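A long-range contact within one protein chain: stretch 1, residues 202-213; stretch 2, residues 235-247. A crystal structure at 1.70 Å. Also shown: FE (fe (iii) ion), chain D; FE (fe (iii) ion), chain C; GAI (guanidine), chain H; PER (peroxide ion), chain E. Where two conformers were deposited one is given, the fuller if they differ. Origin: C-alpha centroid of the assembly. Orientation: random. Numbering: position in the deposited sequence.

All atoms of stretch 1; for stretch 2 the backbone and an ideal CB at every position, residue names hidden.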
# COMPACT_ATOMS: atom_id res chain seq x y z
N GLY A 202 -14.09 9.90 3.60
CA GLY A 202 -14.14 8.48 3.37
C GLY A 202 -13.66 7.60 4.51
O GLY A 202 -13.86 6.38 4.50
N LEU A 203 -13.04 8.18 5.54
CA LEU A 203 -12.65 7.42 6.69
C LEU A 203 -13.86 7.02 7.56
O LEU A 203 -13.70 6.24 8.47
CB LEU A 203 -11.63 8.16 7.57
CG LEU A 203 -10.32 8.40 6.87
CD1 LEU A 203 -9.50 9.43 7.59
CD2 LEU A 203 -9.63 7.11 6.70
N HIS A 204 -15.02 7.46 7.16
CA HIS A 204 -16.30 7.18 7.89
C HIS A 204 -17.25 6.30 7.05
O HIS A 204 -18.39 6.05 7.44
CB HIS A 204 -16.94 8.49 8.29
CG HIS A 204 -16.09 9.25 9.25
ND1 HIS A 204 -15.28 10.29 8.88
CD2 HIS A 204 -15.83 9.01 10.55
CE1 HIS A 204 -14.58 10.70 9.93
NE2 HIS A 204 -14.88 9.93 10.94
N CYS A 205 -16.80 5.75 5.94
CA CYS A 205 -17.72 4.94 5.15
C CYS A 205 -17.02 3.79 4.49
O CYS A 205 -15.86 3.46 4.82
CB CYS A 205 -18.52 5.80 4.17
SG CYS A 205 -17.56 6.59 2.88
N GLY A 206 -17.72 3.11 3.60
CA GLY A 206 -17.23 1.90 2.93
C GLY A 206 -16.70 0.78 3.79
O GLY A 206 -16.84 0.76 4.99
N SER A 207 -16.08 -0.17 3.12
CA SER A 207 -15.46 -1.30 3.75
C SER A 207 -14.13 -0.87 4.37
O SER A 207 -13.62 0.21 4.09
CB SER A 207 -15.20 -2.36 2.67
OG SER A 207 -14.24 -1.92 1.71
N ALA A 208 -13.54 -1.80 5.13
CA ALA A 208 -12.21 -1.59 5.68
C ALA A 208 -11.17 -1.40 4.57
O ALA A 208 -10.33 -0.51 4.65
CB ALA A 208 -11.82 -2.77 6.58
N LEU A 209 -11.24 -2.17 3.47
CA LEU A 209 -10.31 -1.97 2.34
C LEU A 209 -10.38 -0.54 1.84
O LEU A 209 -9.34 0.15 1.72
CB LEU A 209 -10.62 -2.92 1.19
CG LEU A 209 -9.47 -3.10 0.22
CD1 LEU A 209 -8.35 -3.91 0.80
CD2 LEU A 209 -9.96 -3.73 -1.07
N PHE A 210 -11.61 -0.07 1.56
CA PHE A 210 -11.84 1.31 1.13
C PHE A 210 -11.24 2.35 2.06
O PHE A 210 -10.50 3.25 1.59
CB PHE A 210 -13.36 1.56 1.01
CG PHE A 210 -13.76 2.99 0.65
CD1 PHE A 210 -13.95 3.95 1.64
CD2 PHE A 210 -13.96 3.38 -0.66
CE1 PHE A 210 -14.39 5.21 1.35
CE2 PHE A 210 -14.29 4.72 -0.97
CZ PHE A 210 -14.52 5.60 0.03
N ARG A 211 -11.50 2.22 3.36
CA ARG A 211 -10.97 3.19 4.34
C ARG A 211 -9.45 3.18 4.36
O ARG A 211 -8.78 4.21 4.52
CB ARG A 211 -11.49 2.88 5.74
CG ARG A 211 -12.96 3.27 5.84
CD ARG A 211 -13.48 3.34 7.27
NE ARG A 211 -13.24 2.15 8.02
CZ ARG A 211 -14.03 1.05 8.02
NH1 ARG A 211 -15.09 0.98 7.19
NH2 ARG A 211 -13.75 0.01 8.84
N HIS A 212 -8.88 2.02 4.27
CA HIS A 212 -7.44 1.93 4.29
C HIS A 212 -6.84 2.63 3.11
O HIS A 212 -5.81 3.28 3.22
CB HIS A 212 -7.01 0.44 4.49
CG HIS A 212 -6.21 -0.21 3.41
ND1 HIS A 212 -6.77 -0.62 2.23
CD2 HIS A 212 -4.94 -0.69 3.40
CE1 HIS A 212 -5.85 -1.15 1.47
NE2 HIS A 212 -4.75 -1.26 2.17
N GLU A 213 -7.45 2.44 1.94
CA GLU A 213 -7.00 3.13 0.76
C GLU A 213 -7.06 4.62 0.92
O GLU A 213 -6.15 5.33 0.45
CB GLU A 213 -7.79 2.64 -0.47
CG GLU A 213 -7.07 2.97 -1.74
CD GLU A 213 -5.79 2.17 -1.97
OE1 GLU A 213 -5.75 0.96 -1.67
OE2 GLU A 213 -4.83 2.79 -2.49
N UNK A 235 -6.63 6.80 16.54
CA UNK A 235 -7.03 6.74 17.93
C UNK A 235 -8.23 5.87 18.20
O UNK A 235 -8.43 5.49 19.34
CB UNK A 235 -7.32 8.15 18.44
N UNK A 236 -8.99 5.51 17.17
CA UNK A 236 -10.25 4.72 17.35
C UNK A 236 -9.93 3.25 17.50
O UNK A 236 -9.63 2.55 16.54
CB UNK A 236 -11.20 4.92 16.17
N UNK A 237 -9.95 2.77 18.74
CA UNK A 237 -9.64 1.34 19.04
C UNK A 237 -10.62 0.38 18.37
O UNK A 237 -10.26 -0.76 18.19
CB UNK A 237 -9.66 1.10 20.55
N UNK A 238 -11.83 0.82 18.02
CA UNK A 238 -12.79 0.01 17.31
C UNK A 238 -12.49 -0.13 15.80
O UNK A 238 -12.99 -1.05 15.11
CB UNK A 238 -14.18 0.61 17.51
N UNK A 239 -11.66 0.77 15.28
CA UNK A 239 -11.31 0.73 13.87
C UNK A 239 -10.47 -0.50 13.52
O UNK A 239 -9.67 -0.99 14.29
CB UNK A 239 -10.56 2.00 13.49
N UNK A 240 -10.65 -0.99 12.30
CA UNK A 240 -9.88 -2.12 11.81
C UNK A 240 -8.36 -1.85 11.85
O UNK A 240 -7.95 -0.75 11.51
CB UNK A 240 -10.32 -2.46 10.38
N UNK A 241 -7.54 -2.78 12.38
CA UNK A 241 -6.13 -2.56 12.54
C UNK A 241 -5.41 -2.23 11.22
O UNK A 241 -4.48 -1.39 11.19
CB UNK A 241 -5.50 -3.80 13.18
N UNK A 242 -5.89 -2.78 10.11
CA UNK A 242 -5.32 -2.46 8.79
C UNK A 242 -5.56 -0.97 8.44
O UNK A 242 -4.69 -0.34 7.84
CB UNK A 242 -5.93 -3.36 7.72
N UNK A 243 -6.72 -0.43 8.79
CA UNK A 243 -7.03 0.99 8.58
C UNK A 243 -6.20 1.88 9.55
O UNK A 243 -5.60 2.91 9.14
CB UNK A 243 -8.53 1.24 8.78
N UNK A 244 -6.15 1.45 10.79
CA UNK A 244 -5.39 2.24 11.74
C UNK A 244 -3.90 2.28 11.39
O UNK A 244 -3.26 3.33 11.45
CB UNK A 244 -5.58 1.68 13.15
N UNK A 245 -3.37 1.15 10.96
CA UNK A 245 -1.96 1.12 10.43
C UNK A 245 -1.73 2.07 9.25
O UNK A 245 -0.71 2.79 9.21
CB UNK A 245 -1.60 -0.30 9.99
N UNK A 246 -2.67 2.13 8.29
CA UNK A 246 -2.49 2.95 7.14
C UNK A 246 -2.51 4.44 7.52
O UNK A 246 -1.72 5.23 6.98
CB UNK A 246 -3.57 2.63 6.10
N UNK A 247 -3.38 4.77 8.46
CA UNK A 247 -3.51 6.12 9.05
C UNK A 247 -2.22 6.51 9.78
O UNK A 247 -1.71 7.59 9.59
CB UNK A 247 -4.70 6.18 10.01
FE FE D . -0.86 -1.14 4.49
FE FE C . -2.93 -2.51 1.65
C GAI H . -12.31 -4.15 13.95
N1 GAI H . -11.67 -5.20 13.71
N2 GAI H . -13.11 -3.68 12.99
N3 GAI H . -12.18 -3.50 15.11
O1 PER E . -2.69 -3.10 3.78
O2 PER E . -2.60 -2.31 5.10

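Position 235 has nothing of stretch 1 within 5.5 Å of its ideal CB, so the visible atoms set no preference; the residue is Ala 235.

At position 236 the CA-to-CB bond points toward stretch 1, but the gap is wide. A long side chain could cross it, and the carbonyl oxygen of Leu 203 makes a donor at its tip attractive. The residue is Arg 236. Its guanidinium lies with one face over the ring of His 204, and a water bridges the rest: it accepts from Arg 236 NH2 (2.7 Å to the water oxygen) and donates to Leu 203 O (2.6 Å to that same oxygen).

Positions 237 and 238 lie in the type I turn from 236 to 239, out of reach of stretch 1, and tolerate many side chains. They are Cys 237 and Thr 238; the carbonyl Thr 238 O accepts from guanidine N3 at 2.6 Å.

Position 239 points sideways, with no atom of stretch 1 near its ideal CB. The guanidinium of Arg 211 nevertheless extends toward this part of the backbone, which favours an acid long enough to meet it; Asp would have less reach. Glu 239 forms a salt bridge, with Arg 211 NH2 to Glu 239 OE1 at 2.7 Å and 156°, near the guanidinium plane. The second bond, Arg 211 NE to Glu 239 OE2 at 2.9 Å, is weak at 127°. The same water donates to Glu 239 OE2.

Position 240 directly precedes a helix, and its ideal CB is 4.1 Å from Ala 208 CB. Ser, Thr, Asp or Asn would suit an N-cap. Asn 240 OD1 accepts from the backbone N of position 242 at 2.8 Å, while Asn 240 ND2 packs 3.8 Å from Ala 208 CB.

Position 241, in the first helical turn at phi -58°, suits proline among others, and is Pro 241, beyond contact with stretch 1.

The CB at 242 points toward stretch 1, 5.1 Å from His 212 CB, beside Ala 208, Leu 209 and the imidazole. A long, flexible apolar chain fits. Met 242 places SD 4.4 Å from the centroid of the His 212 ring, 16° off its normal, and CE 4.1 Å from Ala 208 CB.

Position 243 marks the closest backbone register, its CA 4.4 Å from His 212 CA between helices running nearly parallel (4°). Ala, Val or another compact apolar residue is expected. Val 243 CG2 lies 3.5 Å from Ala 208 O and 3.8 Å from Arg 211 CB.

Position 244 is out of reach of stretch 1 and is Arg 244. Position 245 is sideways, but iron lies beyond it, making a ligand plausible: His 245 NE2 binds that ion at 2.2 Å.

At 246 the ideal CB is 3.7 Å from His 212 O, with iron farther along; an acid or histidine could serve. Glu 246 OE1 binds the same iron at 2.1 Å.

Position 247, sideways near Leu 203, admits small apolar side chains; Cys 247 SG lies 4.1 Å from Leu 203 CD2.

Stretch 2 (235-247) ARCTENPMVRHEC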
# COMPACT_ATOMS: atom_id res chain seq x y z
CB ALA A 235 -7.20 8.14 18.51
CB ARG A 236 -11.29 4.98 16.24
CG ARG A 236 -12.05 6.29 16.37
CD ARG A 236 -13.35 6.42 15.56
NE ARG A 236 -12.98 6.54 14.15
CZ ARG A 236 -12.61 7.66 13.53
NH1 ARG A 236 -12.58 8.81 14.18
NH2 ARG A 236 -12.31 7.61 12.22
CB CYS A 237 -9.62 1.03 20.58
SG CYS A 237 -11.26 1.14 21.46
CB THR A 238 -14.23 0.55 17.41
OG1 THR A 238 -14.28 1.97 17.09
CG2 THR A 238 -14.80 0.41 18.87
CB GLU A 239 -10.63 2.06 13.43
CG GLU A 239 -10.34 2.14 11.91
CD GLU A 239 -11.55 1.94 10.98
OE1 GLU A 239 -11.83 0.79 10.56
OE2 GLU A 239 -12.22 2.95 10.59
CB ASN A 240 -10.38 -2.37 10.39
CG ASN A 240 -9.70 -3.52 9.76
OD1 ASN A 240 -8.55 -3.45 9.44
ND2 ASN A 240 -10.40 -4.60 9.61
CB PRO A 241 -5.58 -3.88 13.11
CG PRO A 241 -6.77 -4.69 13.43
CD PRO A 241 -8.02 -3.98 13.09
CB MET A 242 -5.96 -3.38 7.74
CG MET A 242 -5.60 -3.10 6.32
SD MET A 242 -6.41 -4.23 5.19
CE MET A 242 -7.98 -3.38 5.16
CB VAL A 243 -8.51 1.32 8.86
CG1 VAL A 243 -8.76 2.80 8.70
CG2 VAL A 243 -9.42 0.51 7.87
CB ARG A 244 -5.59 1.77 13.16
CG ARG A 244 -7.04 1.78 13.69
CD ARG A 244 -7.13 1.05 15.04
NE ARG A 244 -6.36 1.84 15.97
CZ ARG A 244 -5.67 1.37 17.00
NH1 ARG A 244 -5.58 0.07 17.24
NH2 ARG A 244 -4.98 2.24 17.66
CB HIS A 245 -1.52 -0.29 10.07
CG HIS A 245 -0.94 -0.40 8.72
ND1 HIS A 245 0.35 -0.02 8.45
CD2 HIS A 245 -1.44 -0.92 7.57
CE1 HIS A 245 0.59 -0.19 7.16
NE2 HIS A 245 -0.44 -0.82 6.63
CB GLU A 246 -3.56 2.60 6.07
CG GLU A 246 -3.07 2.73 4.66
CD GLU A 246 -1.93 1.80 4.35
OE1 GLU A 246 -2.05 0.59 4.49
OE2 GLU A 246 -0.87 2.35 3.97
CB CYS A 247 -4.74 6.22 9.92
SG CYS A 247 -6.25 6.26 8.93
O HOH W 1 -11.96 5.74 10.30
O HOH W 2 0.74 0.18 3.89
O HOH W 3 -1.39 -1.11 2.17
O HOH W 4 -2.92 -1.51 -0.29
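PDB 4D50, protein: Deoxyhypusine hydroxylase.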